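Local coordinates for conserved protein (Methanothermobacter thermautotrophicus, PDB 1T57) that is of unknown function but binds flavin mononucleotide and magnesium on a fold related to the alpha/beta domain of pyruvate kinase, at residues 29-34 against 172-177; 75-80 against 159-164; 140-145 against 201-206; 165-170 against 183-188. One frame throughout, in Å; residues are numbered along the deposited sequence.

How the contacts relate
Strand 22-28 runs out into residues 29-34, which close the longest loop of the four by meeting 172-177 in contact 1. Inside that loop lies contact 2, where strand 75-79 receives the turn after helix 144-158. The chain then forms the hairpin of contact 4, in series with contact 2 and packed against it through Ile162, Val164, Pro186 and His188; contact 4 also crosses contact 1. Contact 3 brings the start of helix 144-158 to the C terminus; its loop encloses contact 4 and crosses those of contacts 1 and 2. Contacts 1, 2 and 3 all touch the flavin mononucleotide, while contacts 3 and 4 both reach the third subunit.

Contact 1: residues 29-34 against 172-177; sequences EEPGKE and GGTAWG. With FMN (flavin mononucleotide), chain E.
Thr174 meets Pro31 through its hydroxyl, OG1 lying 3.4 Å from Pro31 CB. The loop that carries it begins at Gly173, which holds the ribityl hydroxyl O2' from two directions, its N donating to FMN O2' and its O accepting from it. A side chain at Gly173 would run into the carbonyl of Gly177, so the turn is folded too closely for anything larger. At Thr174, chi1 of -55° stands OG1 beside the residue's own backbone N and turns the methyl CG2 toward the flavin; OG1 hydrogen-bonds to Asp179 OD1, and the same carboxylate oxygen takes the N-H of Gly32, so Asp179 ties the two loops together where they have no direct hydrogen bond. This is a glycine-rich loop between strands 168-172 and 180-185, lying along the ribityl chain, from the pyrimidine edge of the flavin to the phosphate. Ala175 turns its N to that pyrimidine edge, 2.8 Å from FMN O2, with a longer bond to N1. Its CB also lies over one face of the Trp176 indole, near the rim. Trp176 meets Lys33 close to the backbone, its O 3.4 Å from Lys33 CA and its CB 4.0 Å from Lys33 CB, and the indole then leads away. The lysine, with CG anti to the backbone N (chi1 -167°), runs past Trp176 and bends at its last torsion, which brings NZ to 4.0 Å from Trp176 CB. At Gly177, where phi is positive, N donates to the phosphate oxygen FMN O2P at 2.8 Å.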
# COMPACT_ATOMS: atom_id res chain seq x y z
N GLU A 29 15.41 -11.64 31.63
CA GLU A 29 16.36 -12.42 30.85
C GLU A 29 15.66 -13.11 29.69
O GLU A 29 16.21 -13.23 28.60
CB GLU A 29 17.02 -13.46 31.75
CG GLU A 29 18.06 -14.32 31.08
CD GLU A 29 18.32 -15.61 31.85
OE1 GLU A 29 18.44 -15.56 33.10
OE2 GLU A 29 18.40 -16.67 31.20
N GLU A 30 14.44 -13.56 29.95
CA GLU A 30 13.64 -14.21 28.93
C GLU A 30 12.17 -13.80 29.10
O GLU A 30 11.74 -13.47 30.22
CB GLU A 30 13.79 -15.74 29.04
CG GLU A 30 15.23 -16.25 28.88
CD GLU A 30 15.72 -16.24 27.44
OE1 GLU A 30 16.93 -16.48 27.20
OE2 GLU A 30 14.90 -15.98 26.53
N PRO A 31 11.38 -13.82 28.01
CA PRO A 31 9.95 -13.47 28.01
C PRO A 31 9.06 -14.61 28.53
O PRO A 31 9.52 -15.74 28.61
CB PRO A 31 9.68 -13.14 26.54
CG PRO A 31 10.64 -14.03 25.78
CD PRO A 31 11.86 -14.18 26.65
N GLY A 32 7.82 -14.33 28.92
CA GLY A 32 6.97 -15.42 29.39
C GLY A 32 6.16 -15.19 30.64
O GLY A 32 6.36 -14.21 31.34
N LYS A 33 5.25 -16.13 30.92
CA LYS A 33 4.35 -16.11 32.07
C LYS A 33 5.05 -16.01 33.43
O LYS A 33 4.51 -15.45 34.40
CB LYS A 33 3.49 -17.37 32.04
CG LYS A 33 2.29 -17.39 32.99
CD LYS A 33 1.97 -18.81 33.46
CE LYS A 33 0.53 -18.96 33.87
NZ LYS A 33 -0.26 -18.90 32.62
N GLU A 34 6.26 -16.55 33.51
CA GLU A 34 7.04 -16.56 34.74
C GLU A 34 7.25 -15.17 35.35
O GLU A 34 7.21 -15.00 36.57
CB GLU A 34 8.39 -17.20 34.45
CG GLU A 34 8.53 -17.60 33.00
CD GLU A 34 9.96 -17.53 32.53
OE1 GLU A 34 10.22 -17.73 31.32
OE2 GLU A 34 10.84 -17.28 33.38
N GLY A 172 1.27 -6.00 29.20
CA GLY A 172 1.15 -7.06 28.23
C GLY A 172 2.20 -8.12 28.43
O GLY A 172 3.09 -7.97 29.27
N GLY A 173 2.11 -9.20 27.67
CA GLY A 173 3.09 -10.25 27.80
C GLY A 173 3.23 -11.11 26.57
O GLY A 173 2.63 -10.84 25.54
N THR A 174 4.04 -12.16 26.69
CA THR A 174 4.24 -13.07 25.58
C THR A 174 3.33 -14.29 25.76
O THR A 174 3.60 -15.16 26.58
CB THR A 174 5.71 -13.52 25.48
OG1 THR A 174 6.57 -12.37 25.40
CG2 THR A 174 5.91 -14.34 24.26
N ALA A 175 2.24 -14.29 24.99
CA ALA A 175 1.24 -15.35 24.94
C ALA A 175 0.50 -15.61 26.24
O ALA A 175 -0.72 -15.54 26.29
CB ALA A 175 1.87 -16.64 24.41
N TRP A 176 1.23 -15.87 27.31
CA TRP A 176 0.62 -16.13 28.60
C TRP A 176 1.13 -15.16 29.65
O TRP A 176 2.32 -14.82 29.66
CB TRP A 176 0.92 -17.58 29.03
CG TRP A 176 0.32 -18.57 28.10
CD1 TRP A 176 -1.00 -18.86 27.96
CD2 TRP A 176 1.00 -19.30 27.06
NE1 TRP A 176 -1.20 -19.71 26.89
CE2 TRP A 176 0.01 -19.99 26.32
CE3 TRP A 176 2.35 -19.43 26.69
CZ2 TRP A 176 0.33 -20.80 25.22
CZ3 TRP A 176 2.66 -20.23 25.59
CH2 TRP A 176 1.66 -20.91 24.87
N GLY A 177 0.23 -14.72 30.53
CA GLY A 177 0.62 -13.81 31.61
C GLY A 177 1.22 -12.49 31.18
O GLY A 177 0.84 -11.95 30.15
N1 FMN E . 0.55 -12.05 23.27
C2 FMN E . 1.65 -12.09 22.41
O2 FMN E . 2.67 -12.66 22.74
N3 FMN E . 1.71 -11.37 21.25
C4 FMN E . 0.59 -10.73 20.78
O4 FMN E . 0.69 -9.99 19.79
C4A FMN E . -0.51 -10.65 21.63
N5 FMN E . -1.64 -9.97 21.23
C5A FMN E . -2.59 -9.66 22.18
C6 FMN E . -3.70 -8.96 21.75
C7 FMN E . -4.75 -8.73 22.60
C7M FMN E . -5.93 -8.02 22.03
C8 FMN E . -4.91 -9.57 23.69
C8M FMN E . -6.12 -9.45 24.60
C9 FMN E . -3.81 -10.32 24.12
C9A FMN E . -2.60 -10.30 23.42
N10 FMN E . -1.59 -11.22 23.72
C10 FMN E . -0.49 -11.26 22.90
C1' FMN E . -1.54 -11.98 25.03
C2' FMN E . -1.15 -11.04 26.14
O2' FMN E . 0.05 -10.36 25.75
C3' FMN E . -0.87 -11.79 27.42
O3' FMN E . 0.10 -12.77 27.22
C4' FMN E . -2.02 -12.24 28.34
O4' FMN E . -1.36 -12.64 29.51
C5' FMN E . -2.87 -13.47 28.13
O5' FMN E . -3.57 -13.54 29.35
P FMN E . -3.73 -14.78 30.36
O1P FMN E . -4.84 -14.43 31.29
O2P FMN E . -2.45 -15.07 31.17
O3P FMN E . -4.12 -15.99 29.50

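Contact 2: residues 75-80 against 159-164; sequences NIVSVT and AGLIPV. With FMN (flavin mononucleotide), chain E.
Val77 spreads its two methyls over separate neighbours in 159-164. CG2, anti to the backbone N, lies 3.9 Å from Leu161 CD1, and the two side chains pass at a slant. CG1 occupies the position between N and the carbonyl carbon (chi1 46°) and is pressed against Ile162 CG2 at 3.5 Å, tighter than ordinary methyl packing; here the side chains stand at about a right angle. One valine thus wedges against two consecutive residues of the turn, with Leu161 reaching it through the end of a branch and Ile162 through its branch methyl CG2. Two strand positions earlier, Asn75 also faces the turn. Its OD1 comes within 3.2 Å of Leu161 O, but both are acceptors and no bond forms; the amide nitrogen of Asn75 is instead hydrogen-bonded to Asn107 OD1. On the same face of the strand, Val79 points toward the turn without reaching it and lays CG2 3.5 Å from the flavin methyl C8M. Gly160, with positive phi, makes the Schellman motif that ends helix 144-158 and lets the chain turn back toward the sheet. Beyond it, Ile162 also packs on Ala156 of that helix and on Pro186. The contact packs the loop that follows helix 144-158 against a parallel strand of the alpha/beta sheet, close to where that strand delivers Val79 and Thr80 to the dimethylbenzene end of the flavin mononucleotide.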
# COMPACT_ATOMS: atom_id res chain seq x y z
N ASN A 75 -9.38 2.32 38.21
CA ASN A 75 -10.06 1.74 37.06
C ASN A 75 -9.18 0.73 36.35
O ASN A 75 -8.16 1.09 35.76
CB ASN A 75 -10.49 2.80 36.07
CG ASN A 75 -11.40 2.24 35.01
OD1 ASN A 75 -11.27 2.55 33.84
ND2 ASN A 75 -12.34 1.39 35.43
N ILE A 76 -9.59 -0.53 36.38
CA ILE A 76 -8.85 -1.58 35.70
C ILE A 76 -9.70 -2.07 34.55
O ILE A 76 -10.87 -2.38 34.73
CB ILE A 76 -8.58 -2.78 36.58
CG1 ILE A 76 -7.68 -2.40 37.74
CG2 ILE A 76 -7.93 -3.87 35.74
CD1 ILE A 76 -7.26 -3.60 38.56
N VAL A 77 -9.09 -2.17 33.38
CA VAL A 77 -9.80 -2.65 32.22
C VAL A 77 -8.98 -3.81 31.67
O VAL A 77 -7.79 -3.69 31.43
CB VAL A 77 -10.01 -1.51 31.15
CG1 VAL A 77 -8.73 -0.75 30.95
CG2 VAL A 77 -10.47 -2.10 29.84
N SER A 78 -9.66 -4.93 31.53
CA SER A 78 -9.07 -6.16 31.03
C SER A 78 -9.63 -6.40 29.64
O SER A 78 -10.86 -6.43 29.45
CB SER A 78 -9.45 -7.32 31.95
OG SER A 78 -8.85 -8.55 31.56
N VAL A 79 -8.73 -6.50 28.66
CA VAL A 79 -9.19 -6.79 27.31
C VAL A 79 -8.73 -8.20 26.98
O VAL A 79 -7.59 -8.58 27.23
CB VAL A 79 -8.67 -5.78 26.23
CG1 VAL A 79 -8.30 -4.45 26.86
CG2 VAL A 79 -7.52 -6.36 25.44
N THR A 80 -9.64 -9.01 26.47
CA THR A 80 -9.32 -10.36 26.09
C THR A 80 -9.19 -10.39 24.56
O THR A 80 -9.27 -9.34 23.91
CB THR A 80 -10.42 -11.33 26.55
OG1 THR A 80 -10.32 -12.55 25.83
CG2 THR A 80 -11.79 -10.72 26.32
N ALA A 159 -12.97 2.33 23.11
CA ALA A 159 -14.16 1.79 23.75
C ALA A 159 -14.68 2.80 24.77
O ALA A 159 -15.79 2.68 25.28
CB ALA A 159 -13.84 0.49 24.43
N GLY A 160 -13.87 3.81 25.04
CA GLY A 160 -14.27 4.80 26.01
C GLY A 160 -14.04 4.22 27.39
O GLY A 160 -14.57 4.71 28.38
N LEU A 161 -13.22 3.18 27.45
CA LEU A 161 -12.96 2.56 28.74
C LEU A 161 -11.82 3.22 29.50
O LEU A 161 -11.73 3.05 30.71
CB LEU A 161 -12.74 1.06 28.57
CG LEU A 161 -14.02 0.33 28.18
CD1 LEU A 161 -13.81 -1.20 28.13
CD2 LEU A 161 -15.07 0.69 29.22
N ILE A 162 -10.93 3.92 28.81
CA ILE A 162 -9.86 4.65 29.48
C ILE A 162 -9.70 6.01 28.78
O ILE A 162 -10.15 6.19 27.64
CB ILE A 162 -8.52 3.92 29.48
CG1 ILE A 162 -7.98 3.82 28.06
CG2 ILE A 162 -8.68 2.61 30.16
CD1 ILE A 162 -6.73 3.03 27.92
N PRO A 163 -9.06 6.98 29.45
CA PRO A 163 -8.83 8.33 28.91
C PRO A 163 -7.66 8.43 27.96
O PRO A 163 -6.78 7.60 28.00
CB PRO A 163 -8.54 9.16 30.17
CG PRO A 163 -7.81 8.17 31.01
CD PRO A 163 -8.57 6.88 30.83
N VAL A 164 -7.64 9.48 27.14
CA VAL A 164 -6.56 9.72 26.20
C VAL A 164 -6.05 11.09 26.63
O VAL A 164 -5.29 11.77 25.92
CB VAL A 164 -7.10 9.79 24.78
CG1 VAL A 164 -7.85 8.51 24.48
CG2 VAL A 164 -8.04 10.99 24.62
N1 FMN E . 0.55 -12.05 23.27
C2 FMN E . 1.65 -12.09 22.41
O2 FMN E . 2.67 -12.66 22.74
N3 FMN E . 1.71 -11.37 21.25
C4 FMN E . 0.59 -10.73 20.78
O4 FMN E . 0.69 -9.99 19.79
C4A FMN E . -0.51 -10.65 21.63
N5 FMN E . -1.64 -9.97 21.23
C5A FMN E . -2.59 -9.66 22.18
C6 FMN E . -3.70 -8.96 21.75
C7 FMN E . -4.75 -8.73 22.60
C7M FMN E . -5.93 -8.02 22.03
C8 FMN E . -4.91 -9.57 23.69
C8M FMN E . -6.12 -9.45 24.60
C9 FMN E . -3.81 -10.32 24.12
C9A FMN E . -2.60 -10.30 23.42
N10 FMN E . -1.59 -11.22 23.72
C10 FMN E . -0.49 -11.26 22.90
C1' FMN E . -1.54 -11.98 25.03
C2' FMN E . -1.15 -11.04 26.14
O2' FMN E . 0.05 -10.36 25.75
C3' FMN E . -0.87 -11.79 27.42
O3' FMN E . 0.10 -12.77 27.22
C4' FMN E . -2.02 -12.24 28.34
O4' FMN E . -1.36 -12.64 29.51
C5' FMN E . -2.87 -13.47 28.13
O5' FMN E . -3.57 -13.54 29.35
P FMN E . -3.73 -14.78 30.36
O1P FMN E . -4.84 -14.43 31.29
O2P FMN E . -2.45 -15.07 31.17
O3P FMN E . -4.12 -15.99 29.50

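Contact 3: residues 140-145 against 201-206; sequences RMVSQG and IAMPRP. With MG (magnesium ion), chain D; FMN (flavin mononucleotide), chain E.
Val142 carries CG1 anti to its backbone N (chi1 -178°), which sends this methyl to the selenium of selenomethionine Met203, 3.8 Å from SE. Ser143 turns OG between N and the carbonyl carbon (chi1 69°), where it N-caps helix 144-158 at Phe146 N and also pairs with Thr180 OG1. The serine's CB is left against the ring of Pro204, a tight 3.5 Å from Pro204 CD. Beside these side-chain contacts, two carbonyls bind the magnesium ion, Val142 O at 2.5 Å and Pro204 O at 2.6 Å, with Arg205 and the C-terminal Pro206 completing the site, so the metal links the two segments where no hydrogen bond does. On the flavin side, Arg140 extends from CG to NE and gives NH2 to FMN O4 at 2.9 Å, near the plane of the guanidinium; NH1 forms a salt bridge with Glu137. Its NE donates to Gln144 OE1, tilted from the amide plane, and that oxygen also accepts from FMN N3 at 3.3 Å, almost straight. A leucine in place of Arg140 would probably leave FMN O4 without this donor, Gln144 OE1 freer to turn and Glu137 without this salt-bridge mate. Arg205 forms salt bridges to Glu167 and Glu199, and the carboxylate of Pro206 one to Arg196, all of the third subunit. Within the chain, the start of helix 144-158 abuts strand 196-204, between strands 22-28 and 180-185 of the sheet.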
# COMPACT_ATOMS: atom_id res chain seq x y z
N ARG A 140 7.11 -4.74 17.96
CA ARG A 140 7.68 -6.02 18.37
C ARG A 140 9.22 -6.10 18.44
O ARG A 140 9.77 -7.02 19.07
CB ARG A 140 7.13 -7.15 17.47
CG ARG A 140 5.73 -7.61 17.82
CD ARG A 140 5.16 -8.61 16.82
NE ARG A 140 3.92 -9.23 17.30
CZ ARG A 140 2.88 -9.52 16.52
NH1 ARG A 140 2.95 -9.27 15.22
NH2 ARG A 140 1.75 -10.01 17.04
N MSE A 141 9.93 -5.17 17.80
CA MSE A 141 11.38 -5.23 17.88
C MSE A 141 11.83 -5.00 19.35
O MSE A 141 13.02 -5.16 19.67
CB MSE A 141 12.02 -4.18 16.98
CG MSE A 141 11.47 -4.09 15.59
SE MSE A 141 12.32 -2.59 14.72
CE MSE A 141 11.36 -1.15 15.56
N VAL A 142 10.91 -4.60 20.22
CA VAL A 142 11.24 -4.39 21.63
C VAL A 142 10.83 -5.64 22.41
O VAL A 142 11.60 -6.16 23.19
CB VAL A 142 10.51 -3.16 22.26
CG1 VAL A 142 10.98 -3.00 23.74
CG2 VAL A 142 10.83 -1.91 21.47
N SER A 143 9.62 -6.11 22.18
CA SER A 143 9.15 -7.32 22.83
C SER A 143 7.73 -7.48 22.30
O SER A 143 7.26 -6.59 21.60
CB SER A 143 9.18 -7.18 24.37
OG SER A 143 8.22 -6.25 24.85
N GLN A 144 7.07 -8.59 22.60
CA GLN A 144 5.70 -8.80 22.14
C GLN A 144 4.75 -7.94 22.98
O GLN A 144 3.86 -7.28 22.45
CB GLN A 144 5.28 -10.28 22.29
CG GLN A 144 6.03 -11.28 21.42
CD GLN A 144 5.65 -11.17 19.96
OE1 GLN A 144 4.50 -10.88 19.65
NE2 GLN A 144 6.60 -11.42 19.07
N GLY A 145 4.93 -7.98 24.29
CA GLY A 145 4.10 -7.20 25.18
C GLY A 145 4.19 -5.71 24.85
O GLY A 145 3.21 -5.01 24.95
N ILE A 201 8.36 0.30 32.65
CA ILE A 201 8.52 -0.27 33.98
C ILE A 201 9.31 -1.57 33.93
O ILE A 201 10.17 -1.82 34.77
CB ILE A 201 7.16 -0.53 34.62
CG1 ILE A 201 6.36 0.77 34.68
CG2 ILE A 201 7.34 -1.07 36.01
CD1 ILE A 201 4.86 0.63 34.74
N ALA A 202 9.05 -2.41 32.93
CA ALA A 202 9.76 -3.68 32.79
C ALA A 202 9.59 -4.26 31.38
O ALA A 202 8.57 -4.05 30.75
CB ALA A 202 9.25 -4.66 33.83
N MSE A 203 10.58 -5.00 30.88
CA MSE A 203 10.46 -5.57 29.54
C MSE A 203 11.45 -6.69 29.31
O MSE A 203 12.57 -6.64 29.81
CB MSE A 203 10.70 -4.50 28.48
CG MSE A 203 12.03 -3.80 28.63
SE MSE A 203 12.78 -2.95 27.05
CE MSE A 203 12.81 -1.12 27.72
N PRO A 204 11.06 -7.71 28.54
CA PRO A 204 12.01 -8.80 28.29
C PRO A 204 13.13 -8.23 27.43
O PRO A 204 12.87 -7.64 26.38
CB PRO A 204 11.19 -9.82 27.51
CG PRO A 204 9.73 -9.36 27.67
CD PRO A 204 9.85 -7.88 27.73
N ARG A 205 14.37 -8.41 27.88
CA ARG A 205 15.57 -7.95 27.18
C ARG A 205 15.79 -8.55 25.80
O ARG A 205 16.31 -7.88 24.91
CB ARG A 205 16.78 -8.26 28.03
CG ARG A 205 18.10 -7.75 27.50
CD ARG A 205 19.11 -7.81 28.66
NE ARG A 205 20.21 -6.91 28.45
CZ ARG A 205 21.06 -6.98 27.42
NH1 ARG A 205 20.93 -7.93 26.50
NH2 ARG A 205 22.04 -6.07 27.28
N PRO A 206 15.47 -9.84 25.60
CA PRO A 206 15.66 -10.45 24.28
C PRO A 206 14.86 -9.74 23.13
O PRO A 206 15.52 -9.43 22.07
CB PRO A 206 15.20 -11.91 24.50
CG PRO A 206 15.42 -12.15 25.87
CD PRO A 206 14.96 -10.86 26.53
OXT PRO A 206 13.64 -9.53 23.27
MG MG D . 13.79 -7.02 24.06
N1 FMN E . 0.55 -12.05 23.27
C2 FMN E . 1.65 -12.09 22.41
O2 FMN E . 2.67 -12.66 22.74
N3 FMN E . 1.71 -11.37 21.25
C4 FMN E . 0.59 -10.73 20.78
O4 FMN E . 0.69 -9.99 19.79
C4A FMN E . -0.51 -10.65 21.63
N5 FMN E . -1.64 -9.97 21.23
C5A FMN E . -2.59 -9.66 22.18
C6 FMN E . -3.70 -8.96 21.75
C7 FMN E . -4.75 -8.73 22.60
C7M FMN E . -5.93 -8.02 22.03
C8 FMN E . -4.91 -9.57 23.69
C8M FMN E . -6.12 -9.45 24.60
C9 FMN E . -3.81 -10.32 24.12
C9A FMN E . -2.60 -10.30 23.42
N10 FMN E . -1.59 -11.22 23.72
C10 FMN E . -0.49 -11.26 22.90
C1' FMN E . -1.54 -11.98 25.03
C2' FMN E . -1.15 -11.04 26.14
O2' FMN E . 0.05 -10.36 25.75
C3' FMN E . -0.87 -11.79 27.42
O3' FMN E . 0.10 -12.77 27.22
C4' FMN E . -2.02 -12.24 28.34
O4' FMN E . -1.36 -12.64 29.51
C5' FMN E . -2.87 -13.47 28.13
O5' FMN E . -3.57 -13.54 29.35
P FMN E . -3.73 -14.78 30.36
O1P FMN E . -4.84 -14.43 31.29
O2P FMN E . -2.45 -15.07 31.17
O3P FMN E . -4.12 -15.99 29.50

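Contact 4: residues 165-170 against 183-188; sequences DEEVIA and VLTPAH
Val168 and Leu184 form an antiparallel hydrogen-bonded pair, Val168 N to Leu184 O at 2.7 Å and Leu184 N to Val168 O at 2.9 Å, both donors sitting nearly in line with the carbonyl they approach. The pair belongs to the beta hairpin of strands 168-172 and 180-185, in the mixed sheet, where strand 168-172 also borders strand 54-58 and strand 180-185 borders strand 196-204. Ile169 and Val183 are the adjacent non-hydrogen-bonded pair, and on their face Ile169 CD1 comes 3.6 Å from Val183 CG2; Ile201 packs over both. The opposite face belongs to Val168, Leu184 and Ala170 and is turned to helix 144-158, which meets Ala170 through Cys149 and Leu184 through Ala153. Leu184 places CG between its N and its carbonyl carbon (chi1 53°), and its CD2 methyl then reaches across to Ala170 CB at 3.9 Å. Val168 turns CG2 the other way along the strand, to Pro186 CD at 3.7 Å, the two side chains meeting nearly at right angles. Before the regular strand starts, Glu167 runs out extended beyond CG, passing Val183 CG1 with its OE1 at 4.1 Å, while OE2 forms a salt bridge with Arg205 of the third subunit. That takes this end of the hairpin into the subunit interface. Close by, Glu167 CG lies 3.9 Å from Thr185 OG1, and Glu166 O is 3.6 Å from that same hydroxyl oxygen of Thr185.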
# COMPACT_ATOMS: atom_id res chain seq x y z
N ASP A 165 -6.52 11.44 27.82
CA ASP A 165 -6.26 12.69 28.52
C ASP A 165 -5.01 12.59 29.38
O ASP A 165 -4.07 13.36 29.21
CB ASP A 165 -7.46 12.99 29.44
CG ASP A 165 -7.92 14.43 29.37
OD1 ASP A 165 -8.70 14.88 30.26
OD2 ASP A 165 -7.52 15.13 28.42
N GLU A 166 -5.02 11.64 30.30
CA GLU A 166 -3.93 11.44 31.24
C GLU A 166 -3.08 10.17 31.07
O GLU A 166 -3.21 9.45 30.09
CB GLU A 166 -4.50 11.49 32.66
CG GLU A 166 -5.76 10.66 32.80
CD GLU A 166 -6.62 11.03 34.02
OE1 GLU A 166 -6.27 10.63 35.15
OE2 GLU A 166 -7.64 11.73 33.83
N GLU A 167 -2.21 9.92 32.04
CA GLU A 167 -1.34 8.77 31.99
C GLU A 167 -2.00 7.51 32.49
O GLU A 167 -2.88 7.56 33.35
CB GLU A 167 -0.06 9.04 32.77
CG GLU A 167 0.69 10.24 32.25
CD GLU A 167 2.09 10.35 32.83
OE1 GLU A 167 2.33 9.82 33.94
OE2 GLU A 167 2.94 10.98 32.18
N VAL A 168 -1.56 6.38 31.94
CA VAL A 168 -2.09 5.07 32.25
C VAL A 168 -0.94 4.05 32.24
O VAL A 168 0.09 4.28 31.59
CB VAL A 168 -3.12 4.63 31.17
CG1 VAL A 168 -3.71 3.29 31.52
CG2 VAL A 168 -4.21 5.68 31.02
N ILE A 169 -1.11 2.94 32.94
CA ILE A 169 -0.08 1.92 32.95
C ILE A 169 -0.63 0.79 32.08
O ILE A 169 -1.70 0.27 32.38
CB ILE A 169 0.19 1.38 34.38
CG1 ILE A 169 0.63 2.53 35.31
CG2 ILE A 169 1.24 0.27 34.33
CD1 ILE A 169 2.11 2.45 35.82
N ALA A 170 0.08 0.44 30.99
CA ALA A 170 -0.35 -0.63 30.08
C ALA A 170 0.45 -1.90 30.35
O ALA A 170 1.65 -1.84 30.48
CB ALA A 170 -0.16 -0.19 28.63
N VAL A 183 4.23 2.99 30.76
CA VAL A 183 3.55 4.16 31.29
C VAL A 183 3.33 5.02 30.06
O VAL A 183 4.27 5.48 29.41
CB VAL A 183 4.40 4.90 32.30
CG1 VAL A 183 3.85 6.28 32.54
CG2 VAL A 183 4.41 4.11 33.60
N LEU A 184 2.07 5.23 29.72
CA LEU A 184 1.80 5.98 28.51
C LEU A 184 0.50 6.74 28.57
O LEU A 184 -0.28 6.62 29.53
CB LEU A 184 1.77 5.01 27.33
CG LEU A 184 0.82 3.81 27.51
CD1 LEU A 184 -0.67 4.28 27.55
CD2 LEU A 184 1.04 2.79 26.39
N THR A 185 0.28 7.50 27.52
CA THR A 185 -0.93 8.29 27.37
C THR A 185 -1.62 7.75 26.13
O THR A 185 -1.13 7.94 25.00
CB THR A 185 -0.62 9.81 27.19
OG1 THR A 185 -0.11 10.36 28.42
CG2 THR A 185 -1.87 10.56 26.80
N PRO A 186 -2.75 7.06 26.30
CA PRO A 186 -3.45 6.52 25.14
C PRO A 186 -3.84 7.59 24.15
O PRO A 186 -3.70 8.80 24.40
CB PRO A 186 -4.66 5.84 25.76
CG PRO A 186 -4.12 5.37 27.09
CD PRO A 186 -3.37 6.58 27.55
N ALA A 187 -4.38 7.13 23.03
CA ALA A 187 -4.85 7.99 21.97
C ALA A 187 -5.87 7.17 21.18
O ALA A 187 -5.81 5.95 21.18
CB ALA A 187 -3.66 8.38 21.06
N HIS A 188 -6.80 7.83 20.52
CA HIS A 188 -7.79 7.11 19.73
C HIS A 188 -7.24 6.62 18.40
O HIS A 188 -6.15 7.02 17.98
CB HIS A 188 -8.98 8.01 19.49
CG HIS A 188 -9.67 8.43 20.74
ND1 HIS A 188 -10.32 7.53 21.56
CD2 HIS A 188 -9.75 9.63 21.36
CE1 HIS A 188 -10.76 8.16 22.64
NE2 HIS A 188 -10.42 9.44 22.54